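Local atomic coordinates of sister chromatid cohesion protein (Chaetomium thermophilum, PDB entry 5T8V), a protein that probably helps load the cohesin ring onto chromatin as a Scc2/Nipped-B family protein, represented here by its C-terminal part built of HEAT repeats. Residues P1159-I1167 against L1188-E1199; R1245-V1253 against F1286-L1297. All coordinates share one frame; numbering follows the deposited sequence.

Contact 1 (P1159-I1167 against L1188-E1199); sequences PKETGVTFI and LHTKHETVIERE
The imidazole of H1192 receives the ring of P1159 obliquely, with P1159 CG 3.6 Å from H1192 ND1 and the two side chains roughly perpendicular, while one face of the imidazole lies over CB of its own neighbour K1191. At the other flat group, the guanidinium of R1198, CA of V1195 sits in plane at the edge and K1160 CE approaches obliquely. Both segments belong to the all-helical HEAT-repeat solenoid of the C-terminal fragment: the turn leading into helix 1163-1169 packs against the end of helix 1175-1191 and the short helix 1193-1196. The aromatic ring of F1166 has T1162 CG2 at its edge and packs on helix 1139-1154 through V1145 and L1148.

No hydrogen bond spans the segments; apolar contacts and the aliphatic parts of polar side chains make the join. P1159 CB lies 4.1 Å from L1188 CD1 and also faces V1195 CG1. At G1163, which has no side chain, CA lies 4.0 Å from L1188 CD1 and close to I1196 CD1. Deeper, I1167 and I1196 run antiparallel alongside one another, and I1167 CD1 reaches I1196 CG2 at 4.0 Å. K1160 CG and CE pass obliquely over V1195 CG2, CG at 3.4 Å. Fully extended beyond CG, the lysine chain carries its ammonium outward until K1160 NZ is 4.3 Å from R1198 NH2, two like charges close together, probably screened by solvent because both residues are exposed. E1199 reaches back to the other segment, where its carboxylate meets a methyl group: V1164 CG2, placed anti to the carbonyl carbon by a chi1 of 171° for CG1, lies 3.3 Å from E1199 OE1, with K1160 O 3.8 Å from the same oxygen.

Contact 2 (R1245-V1253 against F1286-L1297); sequences RVKFLEKLV and FEYVTVGEIHSL
R1245 and E1293 form the salt bridge of this contact, R1245 NE standing 2.8 Å from E1293 OE1. The two side chains are roughly perpendicular, and the guanidinium and carboxylate planes are turned 35° apart. With CG anti to the backbone N (chi1 169°), the arginine extends as far as NE and brings its head to the loop before helix 1291-1319. There V1289 CG1 lies over one face of the guanidinium, displaced from the centre of the group, and E1287 O sits in plane at the edge, 3.6 Å from R1245 NH2. A leucine at R1245 would probably leave the buried E1293 carboxylate without its charge partner and V1289 without the flat group it packs on.

The apolar contacts centre on L1249. Its CD1 meets the edge of the Y1288 ring, 3.8 Å from CE1, and its CD2 meets F1286 CE2, which L1252 CD1 also approaches obliquely. The tyrosine ring is packed on both faces, by F1286 CB and I1294 CB, while its hydroxyl is hydrogen-bonded to L1283 O. L1297 CD1 reaches both L1249 CB and V1253 CG2, and V1246 CG2 rests on the aliphatic CG of E1293 at 3.6 Å.

Among the polar bonds within segment 1286-1297, T1290 caps the helix start, its OG1 accepting from E1293 N at 3.1 Å. Within the helix, S1296 N and OG both bond to G1292 O, from opposite faces of its plane.

Segments 1245-1253 and 1291-1297 run in the same sense, their axes 9.2 Å apart at a signed crossing angle of -24°. M1234 of helix 1231-1240 packs on R1245, L1249 and F1286, while helix 1271-1284 meets L1252 and L1297 through L1283.

Contact 1 is completed first along the chain and contact 2 follows; all four segments belong to the sister chromatid cohesion C-terminal region. Their centres are 20 Å apart and the nearest atoms about 6 Å, so the two do not touch. Helix 1231-1240 bridges them: V1236 and S1240 meet H1189 beside contact 1, while M1234 packs at contact 2. A second tie is Y1200, directly after segment 1188-1199, whose ring meets that of F1248 edge-to-face. Both contacts lie on the same side of the chain's centre and each joins segments near each other in sequence, as in a helical-repeat solenoid.

Contact 1 (P1159-I1167 against L1188-E1199)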
loop_
_atom_site.group_PDB
_atom_site.type_symbol
_atom_site.label_atom_id
_atom_site.label_comp_id
_atom_site.label_asym_id
_atom_site.label_seq_id
_atom_site.Cartn_x
_atom_site.Cartn_y
_atom_site.Cartn_z
ATOM N N PRO A 1159 -38.429 -1.130 32.928
ATOM C CA PRO A 1159 -37.079 -1.597 32.570
ATOM C C PRO A 1159 -36.517 -2.645 33.515
ATOM O O PRO A 1159 -35.585 -3.363 33.130
ATOM C CB PRO A 1159 -36.243 -0.311 32.598
ATOM C CG PRO A 1159 -37.002 0.623 33.481
ATOM C CD PRO A 1159 -38.447 0.303 33.265
ATOM N N LYS A 1160 -37.039 -2.757 34.738
ATOM C CA LYS A 1160 -36.552 -3.784 35.653
ATOM C C LYS A 1160 -36.888 -5.181 35.145
ATOM O O LYS A 1160 -36.066 -6.099 35.240
ATOM C CB LYS A 1160 -37.141 -3.568 37.047
ATOM C CG LYS A 1160 -36.638 -2.314 37.738
ATOM C CD LYS A 1160 -37.221 -2.162 39.132
ATOM C CE LYS A 1160 -36.668 -0.927 39.830
ATOM N NZ LYS A 1160 -37.212 -0.765 41.209
ATOM N N GLU A 1161 -38.090 -5.358 34.595
ATOM C CA GLU A 1161 -38.544 -6.655 34.110
ATOM C C GLU A 1161 -37.874 -7.074 32.809
ATOM O O GLU A 1161 -38.196 -8.152 32.295
ATOM C CB GLU A 1161 -40.060 -6.629 33.908
ATOM C CG GLU A 1161 -40.866 -6.347 35.168
ATOM C CD GLU A 1161 -42.329 -6.064 34.874
ATOM O OE1 GLU A 1161 -42.635 -4.959 34.378
ATOM O OE2 GLU A 1161 -43.172 -6.949 35.130
ATOM N N THR A 1162 -36.957 -6.273 32.268
ATOM C CA THR A 1162 -36.479 -6.486 30.908
ATOM C C THR A 1162 -34.957 -6.425 30.813
ATOM O O THR A 1162 -34.354 -7.156 30.023
ATOM C CB THR A 1162 -37.112 -5.441 29.980
ATOM O OG1 THR A 1162 -38.533 -5.620 29.959
ATOM C CG2 THR A 1162 -36.582 -5.562 28.573
ATOM N N GLY A 1163 -34.331 -5.562 31.608
ATOM C CA GLY A 1163 -32.903 -5.322 31.505
ATOM C C GLY A 1163 -32.040 -6.569 31.479
ATOM O O GLY A 1163 -31.324 -6.816 30.504
ATOM N N VAL A 1164 -32.099 -7.363 32.552
ATOM C CA VAL A 1164 -31.220 -8.523 32.677
ATOM C C VAL A 1164 -31.392 -9.462 31.492
ATOM O O VAL A 1164 -30.430 -10.087 31.034
ATOM C CB VAL A 1164 -31.479 -9.243 34.013
ATOM C CG1 VAL A 1164 -30.734 -10.576 34.071
ATOM C CG2 VAL A 1164 -31.065 -8.357 35.179
ATOM N N THR A 1165 -32.616 -9.579 30.975
ATOM C CA THR A 1165 -32.856 -10.492 29.863
ATOM C C THR A 1165 -32.078 -10.063 28.626
ATOM O O THR A 1165 -31.413 -10.884 27.985
ATOM C CB THR A 1165 -34.355 -10.577 29.560
ATOM O OG1 THR A 1165 -35.036 -11.159 30.680
ATOM C CG2 THR A 1165 -34.616 -11.434 28.317
ATOM N N PHE A 1166 -32.149 -8.779 28.268
ATOM C CA PHE A 1166 -31.441 -8.311 27.079
ATOM C C PHE A 1166 -29.934 -8.287 27.305
ATOM O O PHE A 1166 -29.161 -8.619 26.397
ATOM C CB PHE A 1166 -31.944 -6.927 26.671
ATOM C CG PHE A 1166 -33.225 -6.957 25.887
ATOM C CD1 PHE A 1166 -33.271 -7.535 24.630
ATOM C CD2 PHE A 1166 -34.378 -6.401 26.402
ATOM C CE1 PHE A 1166 -34.450 -7.563 23.905
ATOM C CE2 PHE A 1166 -35.560 -6.424 25.681
ATOM C CZ PHE A 1166 -35.596 -7.005 24.432
ATOM N N ILE A 1167 -29.498 -7.894 28.502
ATOM C CA ILE A 1167 -28.079 -7.985 28.835
ATOM C C ILE A 1167 -27.589 -9.414 28.639
ATOM O O ILE A 1167 -26.458 -9.645 28.192
ATOM C CB ILE A 1167 -27.834 -7.493 30.274
ATOM C CG1 ILE A 1167 -28.222 -6.017 30.404
ATOM C CG2 ILE A 1167 -26.371 -7.686 30.666
ATOM C CD1 ILE A 1167 -28.211 -5.495 31.827
ATOM N N LEU A 1188 -31.553 0.984 26.720
ATOM C CA LEU A 1188 -32.118 0.908 28.062
ATOM C C LEU A 1188 -31.165 1.501 29.091
ATOM O O LEU A 1188 -31.592 2.226 29.997
ATOM C CB LEU A 1188 -32.454 -0.544 28.396
ATOM C CG LEU A 1188 -33.258 -0.792 29.671
ATOM C CD1 LEU A 1188 -34.120 -2.037 29.505
ATOM C CD2 LEU A 1188 -32.343 -0.936 30.877
ATOM N N HIS A 1189 -29.870 1.202 28.974
ATOM C CA HIS A 1189 -28.892 1.829 29.857
ATOM C C HIS A 1189 -28.822 3.331 29.614
ATOM O O HIS A 1189 -28.669 4.112 30.560
ATOM C CB HIS A 1189 -27.517 1.191 29.660
ATOM C CG HIS A 1189 -26.395 1.977 30.267
ATOM N ND1 HIS A 1189 -25.732 2.976 29.586
ATOM C CD2 HIS A 1189 -25.821 1.912 31.492
ATOM C CE1 HIS A 1189 -24.799 3.492 30.365
ATOM N NE2 HIS A 1189 -24.831 2.865 31.527
ATOM N N THR A 1190 -28.932 3.753 28.352
ATOM C CA THR A 1190 -28.916 5.178 28.039
ATOM C C THR A 1190 -30.017 5.914 28.793
ATOM O O THR A 1190 -29.775 6.960 29.406
ATOM C CB THR A 1190 -29.066 5.387 26.529
ATOM O OG1 THR A 1190 -27.927 4.839 25.853
ATOM C CG2 THR A 1190 -29.189 6.873 26.184
ATOM N N LYS A 1191 -31.235 5.375 28.765
ATOM C CA LYS A 1191 -32.364 6.048 29.396
ATOM C C LYS A 1191 -32.511 5.716 30.875
ATOM O O LYS A 1191 -33.042 6.538 31.632
ATOM C CB LYS A 1191 -33.665 5.689 28.674
ATOM C CG LYS A 1191 -33.572 5.739 27.159
ATOM C CD LYS A 1191 -34.940 5.934 26.530
ATOM C CE LYS A 1191 -35.113 5.111 25.268
ATOM N NZ LYS A 1191 -35.479 3.701 25.587
ATOM N N HIS A 1192 -32.051 4.541 31.312
ATOM C CA HIS A 1192 -32.280 4.073 32.677
ATOM C C HIS A 1192 -31.007 3.443 33.252
ATOM O O HIS A 1192 -30.940 2.256 33.553
ATOM C CB HIS A 1192 -33.442 3.082 32.709
ATOM C CG HIS A 1192 -34.714 3.620 32.129
ATOM N ND1 HIS A 1192 -35.472 2.918 31.216
ATOM C CD2 HIS A 1192 -35.365 4.789 32.338
ATOM C CE1 HIS A 1192 -36.532 3.634 30.884
ATOM N NE2 HIS A 1192 -36.491 4.773 31.551
ATOM N N GLU A 1193 -29.966 4.263 33.416
ATOM C CA GLU A 1193 -28.749 3.796 34.076
ATOM C C GLU A 1193 -28.987 3.576 35.565
ATOM O O GLU A 1193 -28.489 2.603 36.149
ATOM C CB GLU A 1193 -27.626 4.809 33.851
ATOM C CG GLU A 1193 -26.311 4.480 34.548
ATOM C CD GLU A 1193 -25.358 5.660 34.570
ATOM O OE1 GLU A 1193 -24.321 5.603 33.877
ATOM O OE2 GLU A 1193 -25.652 6.650 35.275
ATOM N N THR A 1194 -29.757 4.474 36.187
ATOM C CA THR A 1194 -30.011 4.414 37.623
ATOM C C THR A 1194 -30.451 3.025 38.068
ATOM O O THR A 1194 -30.128 2.600 39.184
ATOM C CB THR A 1194 -31.084 5.444 37.994
ATOM O OG1 THR A 1194 -30.689 6.739 37.522
ATOM C CG2 THR A 1194 -31.291 5.504 39.503
ATOM N N VAL A 1195 -31.183 2.306 37.221
ATOM C CA VAL A 1195 -31.741 1.019 37.620
ATOM C C VAL A 1195 -30.808 -0.139 37.280
ATOM O O VAL A 1195 -30.752 -1.123 38.023
ATOM C CB VAL A 1195 -33.123 0.818 36.975
ATOM C CG1 VAL A 1195 -33.008 0.701 35.459
ATOM C CG2 VAL A 1195 -33.812 -0.400 37.562
ATOM N N ILE A 1196 -30.080 -0.053 36.165
ATOM C CA ILE A 1196 -29.189 -1.145 35.790
ATOM C C ILE A 1196 -27.955 -1.158 36.677
ATOM O O ILE A 1196 -27.336 -2.211 36.871
ATOM C CB ILE A 1196 -28.817 -1.040 34.298
ATOM C CG1 ILE A 1196 -30.081 -1.099 33.429
ATOM C CG2 ILE A 1196 -27.838 -2.147 33.901
ATOM C CD1 ILE A 1196 -30.929 -2.356 33.630
ATOM N N GLU A 1197 -27.575 -0.007 37.236
ATOM C CA GLU A 1197 -26.467 -0.003 38.184
ATOM C C GLU A 1197 -26.759 -0.852 39.415
ATOM O O GLU A 1197 -25.824 -1.250 40.115
ATOM C CB GLU A 1197 -26.140 1.429 38.607
ATOM C CG GLU A 1197 -25.544 2.275 37.498
ATOM C CD GLU A 1197 -25.287 3.704 37.934
ATOM O OE1 GLU A 1197 -25.670 4.060 39.069
ATOM O OE2 GLU A 1197 -24.697 4.471 37.145
ATOM N N ARG A 1198 -28.032 -1.145 39.688
ATOM C CA ARG A 1198 -28.423 -1.919 40.859
ATOM C C ARG A 1198 -28.634 -3.398 40.560
ATOM O O ARG A 1198 -28.691 -4.198 41.500
ATOM C CB ARG A 1198 -29.706 -1.341 41.469
ATOM C CG ARG A 1198 -29.524 0.032 42.097
ATOM C CD ARG A 1198 -30.839 0.599 42.609
ATOM N NE ARG A 1198 -31.781 0.870 41.528
ATOM C CZ ARG A 1198 -32.969 1.444 41.695
ATOM N NH1 ARG A 1198 -33.370 1.816 42.904
ATOM N NH2 ARG A 1198 -33.759 1.650 40.650
ATOM N N GLU A 1199 -28.753 -3.783 39.289
ATOM C CA GLU A 1199 -28.951 -5.182 38.931
ATOM C C GLU A 1199 -27.718 -5.741 38.232
ATOM O O GLU A 1199 -27.831 -6.401 37.194
ATOM C CB GLU A 1199 -30.187 -5.339 38.042
ATOM C CG GLU A 1199 -31.502 -5.089 38.765
ATOM C CD GLU A 1199 -32.700 -5.617 38.000
ATOM O OE1 GLU A 1199 -32.557 -5.901 36.792
ATOM O OE2 GLU A 1199 -33.781 -5.756 38.609
#

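Contact 2 (R1245-V1253 against F1286-L1297)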
loop_
_atom_site.group_PDB
_atom_site.type_symbol
_atom_site.label_atom_id
_atom_site.label_comp_id
_atom_site.label_asym_id
_atom_site.label_seq_id
_atom_site.Cartn_x
_atom_site.Cartn_y
_atom_site.Cartn_z
ATOM N N ARG A 1245 -17.897 2.559 36.180
ATOM C CA ARG A 1245 -17.320 1.375 35.556
ATOM C C ARG A 1245 -16.381 0.658 36.519
ATOM O O ARG A 1245 -16.455 -0.566 36.679
ATOM C CB ARG A 1245 -16.594 1.774 34.269
ATOM C CG ARG A 1245 -15.732 0.686 33.659
ATOM C CD ARG A 1245 -15.468 0.966 32.185
ATOM N NE ARG A 1245 -14.333 0.205 31.668
ATOM C CZ ARG A 1245 -14.028 0.092 30.378
ATOM N NH1 ARG A 1245 -14.777 0.682 29.456
ATOM N NH2 ARG A 1245 -12.974 -0.622 30.008
ATOM N N VAL A 1246 -15.501 1.412 37.187
ATOM C CA VAL A 1246 -14.584 0.825 38.165
ATOM C C VAL A 1246 -15.338 -0.122 39.088
ATOM O O VAL A 1246 -15.012 -1.311 39.195
ATOM C CB VAL A 1246 -13.871 1.928 38.969
ATOM C CG1 VAL A 1246 -13.101 1.333 40.154
ATOM C CG2 VAL A 1246 -12.927 2.711 38.078
ATOM N N LYS A 1247 -16.362 0.395 39.769
ATOM C CA LYS A 1247 -17.074 -0.415 40.748
ATOM C C LYS A 1247 -17.575 -1.712 40.129
ATOM O O LYS A 1247 -17.515 -2.773 40.762
ATOM C CB LYS A 1247 -18.237 0.376 41.350
ATOM C CG LYS A 1247 -18.930 -0.326 42.515
ATOM C CD LYS A 1247 -17.967 -0.598 43.670
ATOM C CE LYS A 1247 -18.672 -1.232 44.856
ATOM N NZ LYS A 1247 -19.222 -2.578 44.527
ATOM N N PHE A 1248 -18.061 -1.654 38.887
ATOM C CA PHE A 1248 -18.497 -2.872 38.215
ATOM C C PHE A 1248 -17.399 -3.926 38.270
ATOM O O PHE A 1248 -17.609 -5.042 38.760
ATOM C CB PHE A 1248 -18.893 -2.574 36.768
ATOM C CG PHE A 1248 -19.183 -3.803 35.958
ATOM C CD1 PHE A 1248 -20.343 -4.528 36.168
ATOM C CD2 PHE A 1248 -18.293 -4.236 34.988
ATOM C CE1 PHE A 1248 -20.612 -5.663 35.426
ATOM C CE2 PHE A 1248 -18.557 -5.368 34.241
ATOM C CZ PHE A 1248 -19.717 -6.084 34.461
ATOM N N LEU A 1249 -16.206 -3.573 37.786
ATOM C CA LEU A 1249 -15.059 -4.465 37.920
ATOM C C LEU A 1249 -14.923 -4.949 39.357
ATOM O O LEU A 1249 -14.854 -6.156 39.617
ATOM C CB LEU A 1249 -13.783 -3.751 37.468
ATOM C CG LEU A 1249 -13.716 -3.329 35.999
ATOM C CD1 LEU A 1249 -12.432 -2.560 35.731
ATOM C CD2 LEU A 1249 -13.818 -4.539 35.078
ATOM N N GLU A 1250 -14.907 -4.017 40.311
ATOM C CA GLU A 1250 -14.806 -4.413 41.709
ATOM C C GLU A 1250 -15.913 -5.393 42.073
ATOM O O GLU A 1250 -15.655 -6.423 42.710
ATOM C CB GLU A 1250 -14.850 -3.179 42.608
ATOM C CG GLU A 1250 -13.623 -2.293 42.474
ATOM C CD GLU A 1250 -13.630 -1.130 43.444
ATOM O OE1 GLU A 1250 -14.716 -0.785 43.955
ATOM O OE2 GLU A 1250 -12.546 -0.563 43.699
ATOM N N LYS A 1251 -17.148 -5.111 41.649
ATOM C CA LYS A 1251 -18.243 -6.028 41.944
ATOM C C LYS A 1251 -17.947 -7.418 41.397
ATOM O O LYS A 1251 -18.179 -8.423 42.080
ATOM C CB LYS A 1251 -19.557 -5.485 41.377
ATOM C CG LYS A 1251 -20.784 -6.352 41.674
ATOM C CD LYS A 1251 -20.892 -6.757 43.147
ATOM C CE LYS A 1251 -20.937 -5.553 44.085
ATOM N NZ LYS A 1251 -22.167 -4.728 43.904
ATOM N N LEU A 1252 -17.419 -7.498 40.171
ATOM C CA LEU A 1252 -16.980 -8.785 39.645
ATOM C C LEU A 1252 -16.079 -9.489 40.647
ATOM O O LEU A 1252 -16.330 -10.637 41.031
ATOM C CB LEU A 1252 -16.253 -8.598 38.312
ATOM C CG LEU A 1252 -17.111 -8.475 37.056
ATOM C CD1 LEU A 1252 -16.288 -7.911 35.909
ATOM C CD2 LEU A 1252 -17.680 -9.832 36.686
ATOM N N VAL A 1253 -15.031 -8.797 41.102
ATOM C CA VAL A 1253 -14.135 -9.378 42.097
ATOM C C VAL A 1253 -14.923 -9.813 43.325
ATOM O O VAL A 1253 -14.709 -10.906 43.864
ATOM C CB VAL A 1253 -13.021 -8.376 42.462
ATOM C CG1 VAL A 1253 -12.097 -8.959 43.526
ATOM C CG2 VAL A 1253 -12.225 -7.989 41.223
ATOM N N PHE A 1286 -10.064 -7.507 28.572
ATOM C CA PHE A 1286 -11.219 -6.622 28.680
ATOM C C PHE A 1286 -11.076 -5.332 27.880
ATOM O O PHE A 1286 -12.058 -4.603 27.701
ATOM C CB PHE A 1286 -11.467 -6.264 30.153
ATOM C CG PHE A 1286 -12.698 -6.899 30.755
ATOM C CD1 PHE A 1286 -13.855 -7.078 30.013
ATOM C CD2 PHE A 1286 -12.693 -7.305 32.080
ATOM C CE1 PHE A 1286 -14.977 -7.660 30.579
ATOM C CE2 PHE A 1286 -13.812 -7.884 32.650
ATOM C CZ PHE A 1286 -14.955 -8.061 31.898
ATOM N N GLU A 1287 -9.872 -5.027 27.398
ATOM C CA GLU A 1287 -9.604 -3.754 26.733
ATOM C C GLU A 1287 -9.941 -2.584 27.660
ATOM O O GLU A 1287 -10.805 -1.751 27.377
ATOM C CB GLU A 1287 -10.374 -3.649 25.409
ATOM C CG GLU A 1287 -9.718 -4.354 24.232
ATOM C CD GLU A 1287 -8.420 -3.695 23.804
ATOM O OE1 GLU A 1287 -7.412 -3.822 24.532
ATOM O OE2 GLU A 1287 -8.409 -3.040 22.740
ATOM N N TYR A 1288 -9.240 -2.544 28.790
ATOM C CA TYR A 1288 -9.420 -1.460 29.745
ATOM C C TYR A 1288 -9.003 -0.135 29.115
ATOM O O TYR A 1288 -8.085 -0.074 28.293
ATOM C CB TYR A 1288 -8.604 -1.729 31.012
ATOM C CG TYR A 1288 -8.915 -3.058 31.666
ATOM C CD1 TYR A 1288 -9.926 -3.169 32.612
ATOM C CD2 TYR A 1288 -8.199 -4.201 31.336
ATOM C CE1 TYR A 1288 -10.213 -4.381 33.211
ATOM C CE2 TYR A 1288 -8.479 -5.417 31.928
ATOM C CZ TYR A 1288 -9.486 -5.502 32.866
ATOM O OH TYR A 1288 -9.769 -6.712 33.459
ATOM N N VAL A 1289 -9.691 0.938 29.509
ATOM C CA VAL A 1289 -9.497 2.251 28.903
ATOM C C VAL A 1289 -8.774 3.221 29.826
ATOM O O VAL A 1289 -8.490 4.354 29.413
ATOM C CB VAL A 1289 -10.838 2.848 28.430
ATOM C CG1 VAL A 1289 -11.686 3.330 29.608
ATOM C CG2 VAL A 1289 -10.612 3.964 27.408
ATOM N N THR A 1290 -8.457 2.818 31.055
ATOM C CA THR A 1290 -7.646 3.635 31.948
ATOM C C THR A 1290 -6.778 2.718 32.795
ATOM O O THR A 1290 -7.127 1.560 33.035
ATOM C CB THR A 1290 -8.494 4.527 32.867
ATOM O OG1 THR A 1290 -9.345 3.712 33.680
ATOM C CG2 THR A 1290 -9.342 5.498 32.059
ATOM N N VAL A 1291 -5.638 3.247 33.244
ATOM C CA VAL A 1291 -4.809 2.501 34.185
ATOM C C VAL A 1291 -5.376 2.565 35.597
ATOM O O VAL A 1291 -5.000 1.747 36.445
ATOM C CB VAL A 1291 -3.353 3.001 34.186
ATOM C CG1 VAL A 1291 -2.740 2.857 32.800
ATOM C CG2 VAL A 1291 -3.275 4.439 34.664
ATOM N N GLY A 1292 -6.267 3.518 35.876
ATOM C CA GLY A 1292 -6.899 3.567 37.184
ATOM C C GLY A 1292 -7.924 2.465 37.373
ATOM O O GLY A 1292 -8.054 1.907 38.467
ATOM N N GLU A 1293 -8.667 2.137 36.313
ATOM C CA GLU A 1293 -9.617 1.031 36.382
ATOM C C GLU A 1293 -8.902 -0.281 36.676
ATOM O O GLU A 1293 -9.259 -1.002 37.612
ATOM C CB GLU A 1293 -10.400 0.927 35.073
ATOM C CG GLU A 1293 -11.492 1.970 34.905
ATOM C CD GLU A 1293 -12.202 1.854 33.572
ATOM O OE1 GLU A 1293 -11.937 0.875 32.843
ATOM O OE2 GLU A 1293 -13.026 2.739 33.256
ATOM N N ILE A 1294 -7.887 -0.610 35.875
ATOM C CA ILE A 1294 -7.165 -1.864 36.068
ATOM C C ILE A 1294 -6.367 -1.842 37.364
ATOM O O ILE A 1294 -6.193 -2.883 38.009
ATOM C CB ILE A 1294 -6.261 -2.157 34.855
ATOM C CG1 ILE A 1294 -5.456 -3.439 35.087
ATOM C CG2 ILE A 1294 -5.325 -0.991 34.584
ATOM C CD1 ILE A 1294 -4.708 -3.925 33.864
ATOM N N HIS A 1295 -5.865 -0.674 37.770
ATOM C CA HIS A 1295 -5.122 -0.591 39.025
ATOM C C HIS A 1295 -6.035 -0.861 40.213
ATOM O O HIS A 1295 -5.677 -1.613 41.127
ATOM C CB HIS A 1295 -4.453 0.778 39.157
ATOM C CG HIS A 1295 -3.653 0.938 40.412
ATOM N ND1 HIS A 1295 -2.568 0.142 40.709
ATOM C CD2 HIS A 1295 -3.780 1.803 41.448
ATOM C CE1 HIS A 1295 -2.060 0.508 41.873
ATOM N NE2 HIS A 1295 -2.778 1.514 42.342
ATOM N N SER A 1296 -7.223 -0.251 40.221
ATOM C CA SER A 1296 -8.190 -0.540 41.273
ATOM C C SER A 1296 -8.677 -1.980 41.193
ATOM O O SER A 1296 -9.013 -2.579 42.223
ATOM C CB SER A 1296 -9.371 0.426 41.178
ATOM O OG SER A 1296 -8.936 1.771 41.294
ATOM N N LEU A 1297 -8.714 -2.550 39.988
ATOM C CA LEU A 1297 -9.125 -3.941 39.828
ATOM C C LEU A 1297 -8.121 -4.882 40.480
ATOM O O LEU A 1297 -8.481 -5.698 41.336
ATOM C CB LEU A 1297 -9.290 -4.265 38.341
ATOM C CG LEU A 1297 -9.531 -5.735 37.982
ATOM C CD1 LEU A 1297 -10.764 -6.275 38.689
ATOM C CD2 LEU A 1297 -9.663 -5.898 36.475
#